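Local structure of glycoside Hydrolase (Bacteroides uniformis, 5TA0) at residues Asp68-Leu73 with His128-Tyr133; Asp109-Cys114 with Ile180-Gly185; Gln255-Trp260 with Gly629-Thr634; Thr303-Glu308 with Glu527-Ala532. The protein probably hydrolyses agarose-type galactans as a family 86 glycoside hydrolase of an agar-degrading pathway in a human gut symbiont. One frame throughout, in Å; residues are numbered along the deposited sequence.

Contact 1 (Asp68-Leu73 with His128-Tyr133); sequences DLRDDL and HPYEKY. With EDO (1,2-ethanediol), chain B.
Arg70 lays its aliphatic chain across the phenol ring of Tyr130, joining the outer helix 69-76 of the parallel β/α barrel to the 3-10 segment that leads into barrel strand 134-140. Arg70 CB lies over the ring face near the hydroxyl end, 3.6 Å from Tyr130 CZ. Further along, Arg70 CD makes a CH-pi contact 4.0 Å from the Tyr130 ring centroid and 21° off the ring normal, over the face but offset toward the rim. The extended chain from CG to NE carries the guanidinium past the ring, tilted 43° from it, to bind the carbonyl of Ile55 and the carboxylate of Asp61. The opposite face of Tyr130 is covered by a 1,2-ethanediol, probably from the crystallisation liquor, whose C2 lies over the ring centre and whose O2 donates to Pro129 O at 3.0 Å. The tyrosine hydroxyl reaches the start of the helix without bonding to it directly. Two waters make the link: one joins Tyr130 OH to Asp68 OD2 from the ring edge, and the other joins it to Asp71 OD1 and to the diol. Asp71 also pairs with Arg75, so its carboxylate is shared between the helix and the water network. Asp68 is the N-cap of helix 69-76. Its CG lies anti to its own nitrogen (chi1 -169°), and OD1 takes the capping bond from Asp71 N at 3.2 Å, the donor standing above the carboxylate plane.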
# COMPACT_ATOMS: atom_id res chain seq x y z
N ASP A 68 -5.80 6.78 -29.05
CA ASP A 68 -4.50 6.74 -28.38
C ASP A 68 -4.73 6.80 -26.87
O ASP A 68 -4.62 7.85 -26.23
CB ASP A 68 -3.55 7.85 -28.86
CG ASP A 68 -2.12 7.65 -28.38
OD1 ASP A 68 -1.89 6.81 -27.48
OD2 ASP A 68 -1.21 8.33 -28.89
N LEU A 69 -5.02 5.63 -26.31
CA LEU A 69 -5.36 5.53 -24.91
C LEU A 69 -4.15 5.72 -23.99
O LEU A 69 -4.28 6.29 -22.91
CB LEU A 69 -6.07 4.21 -24.62
CG LEU A 69 -6.61 4.05 -23.20
CD1 LEU A 69 -7.71 5.06 -22.89
CD2 LEU A 69 -7.12 2.64 -23.02
N ARG A 70 -2.97 5.26 -24.41
CA ARG A 70 -1.75 5.56 -23.63
C ARG A 70 -1.55 7.07 -23.44
O ARG A 70 -1.18 7.54 -22.37
CB ARG A 70 -0.49 4.99 -24.25
CG ARG A 70 -0.38 3.49 -24.21
CD ARG A 70 0.96 3.03 -24.79
NE ARG A 70 0.98 1.58 -24.96
CZ ARG A 70 0.42 0.91 -25.96
NH1 ARG A 70 -0.21 1.57 -26.94
NH2 ARG A 70 0.48 -0.42 -26.00
N ASP A 71 -1.74 7.85 -24.51
CA ASP A 71 -1.55 9.28 -24.40
C ASP A 71 -2.53 9.92 -23.42
O ASP A 71 -2.19 10.87 -22.71
CB ASP A 71 -1.68 9.96 -25.77
CG ASP A 71 -1.36 11.44 -25.71
OD1 ASP A 71 -0.21 11.78 -25.40
OD2 ASP A 71 -2.29 12.25 -25.88
N ASP A 72 -3.75 9.40 -23.40
CA ASP A 72 -4.76 9.94 -22.50
C ASP A 72 -4.50 9.53 -21.04
O ASP A 72 -4.38 10.37 -20.14
CB ASP A 72 -6.16 9.55 -22.95
CG ASP A 72 -7.24 10.43 -22.34
OD1 ASP A 72 -7.90 10.00 -21.37
OD2 ASP A 72 -7.42 11.58 -22.81
N LEU A 73 -4.34 8.24 -20.80
CA LEU A 73 -4.24 7.77 -19.43
C LEU A 73 -2.85 7.98 -18.84
O LEU A 73 -2.72 8.53 -17.73
CB LEU A 73 -4.65 6.31 -19.35
CG LEU A 73 -4.70 5.67 -17.97
CD1 LEU A 73 -5.38 6.51 -16.90
CD2 LEU A 73 -5.36 4.29 -18.09
N HIS A 128 7.94 2.02 -26.72
CA HIS A 128 9.23 2.34 -26.13
C HIS A 128 9.31 3.75 -25.49
O HIS A 128 9.91 3.91 -24.44
CB HIS A 128 10.36 2.15 -27.14
CG HIS A 128 10.48 0.74 -27.63
ND1 HIS A 128 11.21 0.39 -28.74
CD2 HIS A 128 9.92 -0.42 -27.18
CE1 HIS A 128 11.11 -0.91 -28.96
NE2 HIS A 128 10.33 -1.43 -28.02
N PRO A 129 8.64 4.76 -26.10
CA PRO A 129 8.65 6.09 -25.48
C PRO A 129 7.96 6.17 -24.12
O PRO A 129 8.14 7.17 -23.42
CB PRO A 129 7.94 6.97 -26.52
CG PRO A 129 8.19 6.29 -27.82
CD PRO A 129 8.06 4.82 -27.46
N TYR A 130 7.18 5.15 -23.75
CA TYR A 130 6.51 5.12 -22.45
C TYR A 130 7.31 4.41 -21.37
O TYR A 130 6.84 4.33 -20.24
CB TYR A 130 5.13 4.49 -22.60
CG TYR A 130 4.19 5.36 -23.39
CD1 TYR A 130 3.43 6.33 -22.76
CD2 TYR A 130 4.04 5.21 -24.77
CE1 TYR A 130 2.55 7.13 -23.47
CE2 TYR A 130 3.17 6.02 -25.49
CZ TYR A 130 2.43 6.97 -24.83
OH TYR A 130 1.54 7.79 -25.52
N GLU A 131 8.52 3.94 -21.67
CA GLU A 131 9.35 3.30 -20.64
C GLU A 131 9.63 4.21 -19.47
O GLU A 131 9.77 3.73 -18.33
CB GLU A 131 10.66 2.78 -21.25
CG GLU A 131 10.45 1.54 -22.12
CD GLU A 131 11.66 1.11 -22.92
OE1 GLU A 131 11.56 0.07 -23.60
OE2 GLU A 131 12.72 1.77 -22.82
N LYS A 132 9.70 5.52 -19.71
CA LYS A 132 9.92 6.47 -18.61
C LYS A 132 8.79 6.49 -17.56
O LYS A 132 8.99 7.03 -16.47
CB LYS A 132 10.17 7.89 -19.15
CG LYS A 132 9.01 8.53 -19.86
CD LYS A 132 9.39 9.90 -20.40
CE LYS A 132 8.20 10.54 -21.05
NZ LYS A 132 8.63 11.77 -21.79
N TYR A 133 7.62 5.92 -17.90
CA TYR A 133 6.52 5.78 -16.95
C TYR A 133 6.47 4.42 -16.23
O TYR A 133 5.58 4.19 -15.43
CB TYR A 133 5.18 6.01 -17.66
CG TYR A 133 4.99 7.41 -18.21
CD1 TYR A 133 4.50 8.41 -17.41
CD2 TYR A 133 5.29 7.70 -19.53
CE1 TYR A 133 4.30 9.70 -17.89
CE2 TYR A 133 5.09 8.98 -20.04
CZ TYR A 133 4.61 9.98 -19.21
OH TYR A 133 4.40 11.24 -19.70
C1 EDO B . 4.47 10.18 -23.83
O1 EDO B . 4.33 11.37 -24.60
C2 EDO B . 5.52 9.31 -24.48
O2 EDO B . 6.79 9.75 -24.01
O HOH W 1 1.29 7.90 -28.04
O HOH W 2 2.01 10.42 -25.55

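Contact 2 (Asp109-Cys114 with Ile180-Gly185); sequences DLARLC and IKEYFG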
# COMPACT_ATOMS: atom_id res chain seq x y z
N ASP A 109 15.30 -24.26 -23.88
CA ASP A 109 13.93 -23.93 -24.23
C ASP A 109 13.48 -22.65 -23.51
O ASP A 109 12.76 -21.82 -24.08
CB ASP A 109 12.97 -25.05 -23.92
CG ASP A 109 11.66 -24.88 -24.64
OD1 ASP A 109 11.67 -24.68 -25.90
OD2 ASP A 109 10.59 -24.95 -24.02
N LEU A 110 13.92 -22.48 -22.28
CA LEU A 110 13.62 -21.23 -21.57
C LEU A 110 14.20 -20.02 -22.28
O LEU A 110 13.52 -19.02 -22.49
CB LEU A 110 14.13 -21.34 -20.14
CG LEU A 110 13.81 -20.18 -19.20
CD1 LEU A 110 12.32 -19.80 -19.18
CD2 LEU A 110 14.26 -20.55 -17.81
N ALA A 111 15.46 -20.12 -22.69
CA ALA A 111 16.07 -19.03 -23.47
C ALA A 111 15.29 -18.76 -24.77
O ALA A 111 15.09 -17.59 -25.14
CB ALA A 111 17.53 -19.32 -23.77
N ARG A 112 14.82 -19.81 -25.43
CA ARG A 112 14.08 -19.67 -26.68
C ARG A 112 12.74 -18.97 -26.49
O ARG A 112 12.39 -18.05 -27.24
CB ARG A 112 13.87 -21.04 -27.33
CG ARG A 112 13.27 -20.97 -28.73
CD ARG A 112 12.89 -22.35 -29.25
NE ARG A 112 11.93 -23.07 -28.40
CZ ARG A 112 10.60 -22.96 -28.48
NH1 ARG A 112 10.06 -22.13 -29.36
NH2 ARG A 112 9.81 -23.66 -27.68
N LEU A 113 11.98 -19.37 -25.48
CA LEU A 113 10.69 -18.73 -25.21
C LEU A 113 10.87 -17.27 -24.80
O LEU A 113 10.16 -16.38 -25.27
CB LEU A 113 9.91 -19.47 -24.12
CG LEU A 113 9.38 -20.84 -24.54
CD1 LEU A 113 8.68 -21.49 -23.37
CD2 LEU A 113 8.43 -20.76 -25.71
N CYS A 114 11.86 -17.02 -23.95
CA CYS A 114 12.18 -15.65 -23.56
C CYS A 114 12.63 -14.78 -24.74
O CYS A 114 12.26 -13.60 -24.81
CB CYS A 114 13.22 -15.65 -22.45
SG CYS A 114 12.56 -16.23 -20.85
N ILE A 180 14.53 -13.85 -15.87
CA ILE A 180 14.87 -12.43 -15.77
C ILE A 180 16.07 -12.13 -16.67
O ILE A 180 16.04 -11.18 -17.47
CB ILE A 180 15.14 -12.01 -14.31
CG1 ILE A 180 13.88 -12.14 -13.44
CG2 ILE A 180 15.68 -10.58 -14.23
CD1 ILE A 180 14.20 -12.28 -11.97
N LYS A 181 17.09 -12.98 -16.60
CA LYS A 181 18.32 -12.77 -17.39
C LYS A 181 18.07 -12.86 -18.89
O LYS A 181 18.66 -12.09 -19.66
CB LYS A 181 19.32 -13.81 -16.96
CG LYS A 181 20.66 -13.73 -17.70
CD LYS A 181 21.64 -14.74 -17.12
CE LYS A 181 22.98 -14.78 -17.87
NZ LYS A 181 22.89 -15.38 -19.22
N GLU A 182 17.23 -13.80 -19.31
CA GLU A 182 17.00 -14.09 -20.73
C GLU A 182 16.02 -13.13 -21.39
O GLU A 182 16.22 -12.70 -22.53
CB GLU A 182 16.50 -15.53 -20.94
CG GLU A 182 17.44 -16.66 -20.49
CD GLU A 182 18.64 -16.89 -21.37
OE1 GLU A 182 18.85 -16.16 -22.36
OE2 GLU A 182 19.36 -17.86 -21.04
N TYR A 183 14.95 -12.77 -20.70
CA TYR A 183 13.92 -11.95 -21.31
C TYR A 183 14.26 -10.44 -21.33
O TYR A 183 14.09 -9.79 -22.36
CB TYR A 183 12.57 -12.17 -20.59
CG TYR A 183 11.53 -11.19 -21.09
CD1 TYR A 183 11.15 -11.17 -22.43
CD2 TYR A 183 10.99 -10.21 -20.25
CE1 TYR A 183 10.26 -10.25 -22.92
CE2 TYR A 183 10.08 -9.27 -20.73
CZ TYR A 183 9.72 -9.30 -22.08
OH TYR A 183 8.86 -8.36 -22.61
N PHE A 184 14.71 -9.88 -20.22
CA PHE A 184 14.84 -8.40 -20.10
C PHE A 184 16.13 -7.89 -20.73
O PHE A 184 17.16 -8.57 -20.72
CB PHE A 184 14.75 -7.96 -18.64
CG PHE A 184 13.41 -8.25 -18.00
CD1 PHE A 184 12.31 -7.41 -18.21
CD2 PHE A 184 13.24 -9.39 -17.22
CE1 PHE A 184 11.09 -7.70 -17.62
CE2 PHE A 184 12.02 -9.69 -16.65
CZ PHE A 184 10.95 -8.83 -16.84
N GLY A 185 16.07 -6.67 -21.23
CA GLY A 185 17.25 -5.95 -21.72
C GLY A 185 17.43 -4.65 -20.99
O GLY A 185 17.26 -4.58 -19.78
O HOH W 3 17.24 -15.78 -24.55
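Cys114 and Glu182 bring helices 107-123 and 170-183 close together, with Cys114 CB 3.6 Å from Glu182 CB. The apolar packing continues on Tyr183, whose CB lies 4.0 Å from Cys114 CB; the sulfur of Cys114 lies near the CB atoms of both Glu182 and Tyr183. The backbones come close here, the CA atoms of Cys114 and Tyr183 being 4.7 Å apart. Cys114 O sits at the edge of the Tyr183 ring, near its plane, 3.6 Å from Tyr183 CD1. Polar contact is indirect. Glu182 bends at chi2 (-73°), which folds its carboxylate back over Ala111, with CD 3.6 Å from Ala111 CB. One water then donates to Glu182 OE1 at 2.7 Å and to Ala111 O at 2.9 Å, bridging an acidic side chain and a helix carbonyl that cannot bond each other. The hydroxyl of Tyr183 is occupied elsewhere, by Glu192. The two helices follow successive barrel strands, 80-84 and 134-140, and lie side by side on the outside of the β/α barrel. Leu110 and Tyr183 reach helix 86-94 at Val91 and Met87, while Ile180 packs on Leu138, and Phe184 on Leu136 and Leu138, of strand 134-140.

Contact 3 (Gln255-Trp260 with Gly629-Thr634); sequences QNFGRW and GGHVST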
# COMPACT_ATOMS: atom_id res chain seq x y z
N GLN A 255 -6.21 -15.50 16.48
CA GLN A 255 -5.80 -16.52 17.45
C GLN A 255 -4.93 -15.96 18.59
O GLN A 255 -3.88 -16.51 18.95
CB GLN A 255 -5.11 -17.69 16.74
CG GLN A 255 -6.06 -18.48 15.84
CD GLN A 255 -6.28 -17.86 14.48
OE1 GLN A 255 -5.31 -17.51 13.78
NE2 GLN A 255 -7.53 -17.73 14.08
N ASN A 256 -5.36 -14.81 19.13
CA ASN A 256 -4.64 -14.16 20.24
C ASN A 256 -3.17 -13.87 19.93
O ASN A 256 -2.28 -14.07 20.75
CB ASN A 256 -4.73 -15.02 21.51
CG ASN A 256 -4.48 -14.23 22.78
OD1 ASN A 256 -4.80 -13.03 22.86
ND2 ASN A 256 -3.90 -14.88 23.78
N PHE A 257 -2.96 -13.37 18.71
CA PHE A 257 -1.63 -13.14 18.12
C PHE A 257 -0.82 -14.36 17.76
O PHE A 257 0.34 -14.24 17.34
CB PHE A 257 -0.77 -12.11 18.89
CG PHE A 257 -1.29 -10.71 18.76
CD1 PHE A 257 -2.28 -10.22 19.61
CD2 PHE A 257 -0.82 -9.86 17.76
CE1 PHE A 257 -2.77 -8.93 19.47
CE2 PHE A 257 -1.32 -8.58 17.62
CZ PHE A 257 -2.28 -8.11 18.47
N GLY A 258 -1.43 -15.55 17.85
CA GLY A 258 -0.84 -16.73 17.29
C GLY A 258 -0.58 -16.62 15.79
O GLY A 258 0.34 -17.21 15.28
N ARG A 259 -1.42 -15.85 15.09
CA ARG A 259 -1.21 -15.69 13.63
C ARG A 259 0.04 -14.88 13.33
O ARG A 259 0.83 -15.27 12.46
CB ARG A 259 -2.43 -15.11 12.95
CG ARG A 259 -2.30 -15.05 11.43
CD ARG A 259 -3.63 -14.98 10.76
NE ARG A 259 -3.55 -14.63 9.33
CZ ARG A 259 -4.33 -15.12 8.37
NH1 ARG A 259 -4.23 -14.67 7.12
NH2 ARG A 259 -5.19 -16.11 8.62
N TRP A 260 0.22 -13.78 14.06
CA TRP A 260 1.48 -13.05 14.02
C TRP A 260 2.67 -13.98 14.31
O TRP A 260 3.66 -14.03 13.57
CB TRP A 260 1.47 -11.90 15.02
CG TRP A 260 2.86 -11.37 15.25
CD1 TRP A 260 3.67 -11.67 16.31
CD2 TRP A 260 3.64 -10.53 14.38
NE1 TRP A 260 4.90 -11.07 16.17
CE2 TRP A 260 4.91 -10.38 14.98
CE3 TRP A 260 3.40 -9.91 13.14
CZ2 TRP A 260 5.92 -9.61 14.41
CZ3 TRP A 260 4.40 -9.13 12.59
CH2 TRP A 260 5.64 -8.99 13.22
N GLY A 629 -6.85 -9.26 29.54
CA GLY A 629 -6.96 -9.85 28.21
C GLY A 629 -6.36 -9.00 27.13
O GLY A 629 -6.33 -7.77 27.20
N GLY A 630 -5.92 -9.69 26.09
CA GLY A 630 -5.37 -9.03 24.91
C GLY A 630 -3.92 -8.63 25.10
O GLY A 630 -3.25 -9.02 26.06
N HIS A 631 -3.44 -7.82 24.16
CA HIS A 631 -2.04 -7.43 24.11
C HIS A 631 -1.86 -5.98 23.75
O HIS A 631 -2.69 -5.40 23.04
CB HIS A 631 -1.29 -8.23 23.03
CG HIS A 631 -1.16 -9.69 23.32
ND1 HIS A 631 -2.18 -10.59 23.09
CD2 HIS A 631 -0.11 -10.41 23.77
CE1 HIS A 631 -1.76 -11.81 23.40
NE2 HIS A 631 -0.52 -11.73 23.83
N VAL A 632 -0.77 -5.42 24.24
CA VAL A 632 -0.17 -4.23 23.61
C VAL A 632 0.80 -4.78 22.56
O VAL A 632 1.78 -5.43 22.90
CB VAL A 632 0.59 -3.37 24.63
CG1 VAL A 632 1.22 -2.16 23.95
CG2 VAL A 632 -0.34 -2.95 25.77
N SER A 633 0.47 -4.56 21.28
CA SER A 633 1.29 -5.08 20.19
C SER A 633 2.59 -4.28 20.04
O SER A 633 3.66 -4.86 19.99
CB SER A 633 0.51 -5.10 18.88
OG SER A 633 -0.07 -3.86 18.61
N THR A 634 2.46 -2.95 20.00
CA THR A 634 3.62 -2.06 19.83
C THR A 634 3.40 -0.76 20.56
O THR A 634 2.26 -0.30 20.71
CB THR A 634 3.90 -1.73 18.33
OG1 THR A 634 2.76 -1.10 17.76
CG2 THR A 634 4.26 -2.97 17.54
O HOH W 4 -4.70 -10.20 21.96
O HOH W 5 -5.73 -12.60 25.75
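Phe257 turns its ring edge toward the face of His631 in an offset edge-to-face pair, the centroids 5.1 Å apart and the planes at 67°. The nearest atoms are Phe257 CD1 and His631 ND1, at 3.5 Å, and the two side chains run antiparallel past one another, reaching from facing segments. At its far end the phenyl ring meets the strand again, with CZ 4.1 Å from Ser633 CB, so it spans the two residues of the strand that point to this side. Asn256 comes to the imidazole from its edge, with OD1 3.3 Å from His631 CE1, and its amide is inclined 55° to the ring. No direct hydrogen bond crosses the contact; Asn256 OD1 is instead held by two waters, one shared with His631 ND1 and the other accepting from Gly630 N at 2.9 Å. The same oxygen also binds a glycerol, probably from the crystallisation liquor.

Both Asn256 and Phe257 have positive phi, as the central residues of a type I' turn closed by Gly258 N to Gln255 O at 2.9 Å. This turn presents the two side chains together, and Phe257 serves as the N-cap residue of helix 258-262. Farther out, Phe603 meets Phe257 edge-to-face, Leu536 touches both Phe257 and His631, and Met306 packs on Phe257. Val632 faces the other way, onto Leu545 and Phe547 of the second sheet. The contact is thus an aromatic, water-lined interdomain seam between a turn and short helix of the β/α barrel and the C-terminal β-sandwich.

Contact 4 (Thr303-Glu308 with Glu527-Ala532); sequences TMDMIE and EVKYYA
Glu308 sets CG anti to its carbonyl carbon and continues extended, while Lys529 places CG anti to its backbone N (chi1 -172°) and runs out straight, so the two chains cross at about a right angle where carboxylate meets ammonium. Lys529 NZ donates to Glu308 OE2 at 3.1 Å from the syn side, near the carboxylate plane, and to Asp305 OD1 at 2.8 Å from above its plane. Glu308 OE2 has a second donor: Tyr531 OH bonds it at 2.7 Å, standing 54° out of the carboxylate plane. The tyrosine ring also lies alongside the acid's chain, its CE1 3.6 Å from Glu308 CB. With two donors on OE2 and Arg360 on OE1, both oxygens of Glu308 are held, which should limit rotation of the carboxylate.

Arg360 extends the salt-bridge network by pairing with Asp305 OD1 as well, and Arg563 takes Asp305 OD2. The two buried acids are therefore met by three basic side chains, which should favour their ionised form. Asp305 and Glu308 stand one turn apart on helix 298-315; Lys529 and Tyr531 are alternate residues of strand 523-538 and point to the same side. The short helix and strand axes approach to 10.7 Å at 66°. This forms a charged interdomain interface, with an outer helix of the β/α barrel clamped onto a sheet of the C-terminal β-sandwich region.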
# COMPACT_ATOMS: atom_id res chain seq x y z
N THR A 303 -0.96 -2.87 11.85
CA THR A 303 -0.28 -3.86 11.02
C THR A 303 1.12 -3.39 10.64
O THR A 303 2.11 -4.08 10.84
CB THR A 303 -1.10 -4.11 9.74
OG1 THR A 303 -2.45 -4.46 10.12
CG2 THR A 303 -0.51 -5.19 8.89
N MET A 304 1.18 -2.19 10.09
CA MET A 304 2.48 -1.65 9.60
C MET A 304 3.46 -1.36 10.73
O MET A 304 4.63 -1.69 10.62
CB MET A 304 2.25 -0.45 8.72
CG MET A 304 1.53 -0.78 7.43
SD MET A 304 1.38 0.58 6.25
CE MET A 304 0.16 1.55 7.08
N ASP A 305 2.96 -0.82 11.84
CA ASP A 305 3.81 -0.63 13.03
C ASP A 305 4.40 -1.93 13.57
O ASP A 305 5.54 -1.94 14.03
CB ASP A 305 3.05 0.09 14.17
CG ASP A 305 2.97 1.61 13.99
OD1 ASP A 305 3.37 2.14 12.93
OD2 ASP A 305 2.46 2.27 14.92
N MET A 306 3.65 -3.03 13.51
CA MET A 306 4.16 -4.27 14.03
C MET A 306 5.27 -4.85 13.18
O MET A 306 6.28 -5.32 13.69
CB MET A 306 3.00 -5.26 14.18
CG MET A 306 3.32 -6.41 15.10
SD MET A 306 1.84 -7.21 15.77
CE MET A 306 2.57 -8.14 17.12
N ILE A 307 5.10 -4.78 11.85
CA ILE A 307 6.18 -5.20 10.95
C ILE A 307 7.44 -4.38 11.24
O ILE A 307 8.53 -4.93 11.40
CB ILE A 307 5.77 -5.08 9.47
CG1 ILE A 307 4.64 -6.07 9.13
CG2 ILE A 307 6.96 -5.32 8.57
CD1 ILE A 307 4.07 -5.84 7.75
N GLU A 308 7.30 -3.06 11.32
CA GLU A 308 8.47 -2.20 11.56
C GLU A 308 9.11 -2.46 12.91
O GLU A 308 10.34 -2.58 12.99
CB GLU A 308 8.07 -0.73 11.49
CG GLU A 308 7.67 -0.27 10.10
CD GLU A 308 7.09 1.14 10.08
OE1 GLU A 308 6.62 1.54 8.97
OE2 GLU A 308 7.02 1.83 11.13
N GLU A 527 10.18 15.11 10.94
CA GLU A 527 9.56 13.98 11.64
C GLU A 527 10.53 12.86 11.77
O GLU A 527 11.18 12.48 10.79
CB GLU A 527 8.33 13.52 10.88
CG GLU A 527 7.66 12.29 11.47
CD GLU A 527 6.50 11.77 10.65
OE1 GLU A 527 6.05 12.45 9.70
OE2 GLU A 527 6.05 10.63 10.95
N VAL A 528 10.64 12.32 12.99
CA VAL A 528 11.43 11.11 13.24
C VAL A 528 10.56 10.14 14.03
O VAL A 528 9.88 10.54 14.99
CB VAL A 528 12.77 11.41 13.98
CG1 VAL A 528 13.61 10.17 14.09
CG2 VAL A 528 13.59 12.45 13.22
N LYS A 529 10.58 8.88 13.64
CA LYS A 529 9.83 7.81 14.31
C LYS A 529 10.78 6.92 15.08
O LYS A 529 11.80 6.45 14.54
CB LYS A 529 9.05 7.02 13.28
CG LYS A 529 8.09 6.02 13.88
CD LYS A 529 7.21 5.45 12.80
CE LYS A 529 6.20 4.47 13.35
NZ LYS A 529 5.27 4.08 12.26
N TYR A 530 10.45 6.68 16.35
CA TYR A 530 11.28 5.91 17.27
C TYR A 530 10.55 4.67 17.74
O TYR A 530 9.33 4.70 17.93
CB TYR A 530 11.71 6.77 18.45
CG TYR A 530 12.62 7.90 18.10
CD1 TYR A 530 14.00 7.73 18.05
CD2 TYR A 530 12.12 9.16 17.81
CE1 TYR A 530 14.85 8.77 17.69
CE2 TYR A 530 12.97 10.22 17.49
CZ TYR A 530 14.32 10.02 17.42
OH TYR A 530 15.17 11.06 17.11
N TYR A 531 11.31 3.59 17.92
CA TYR A 531 10.76 2.29 18.30
C TYR A 531 11.15 1.95 19.72
O TYR A 531 12.15 2.44 20.23
CB TYR A 531 11.25 1.24 17.30
CG TYR A 531 10.78 1.55 15.91
CD1 TYR A 531 9.54 1.12 15.47
CD2 TYR A 531 11.53 2.35 15.08
CE1 TYR A 531 9.06 1.48 14.21
CE2 TYR A 531 11.08 2.70 13.81
CZ TYR A 531 9.84 2.25 13.39
OH TYR A 531 9.35 2.62 12.14
N ALA A 532 10.36 1.12 20.36
CA ALA A 532 10.65 0.65 21.72
C ALA A 532 11.65 -0.51 21.70
O ALA A 532 11.93 -1.13 20.66
CB ALA A 532 9.37 0.21 22.40

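How the contacts relate
Contacts 1 and 2 lie within the β/α barrel, their centres 25 Å apart. Their segments alternate along the chain, so the two loops they close overlap in sequence, the first taking in strand 80-84 and the second strand 134-140. Contacts 3 and 4 come later. Their centres are 17 Å apart, with contact 4 nested inside the loop closed by contact 3. They share one sheet, where strands 523-538 and 631-642 are neighbours, and they touch where Met306 meets Trp260 and Thr634. Contacts 1 and 3, about 46 Å apart between centres, flank the chain's centre. Contacts 1 and 2 join barrel elements to one another; contacts 3 and 4 join the barrel to the β-sandwich region.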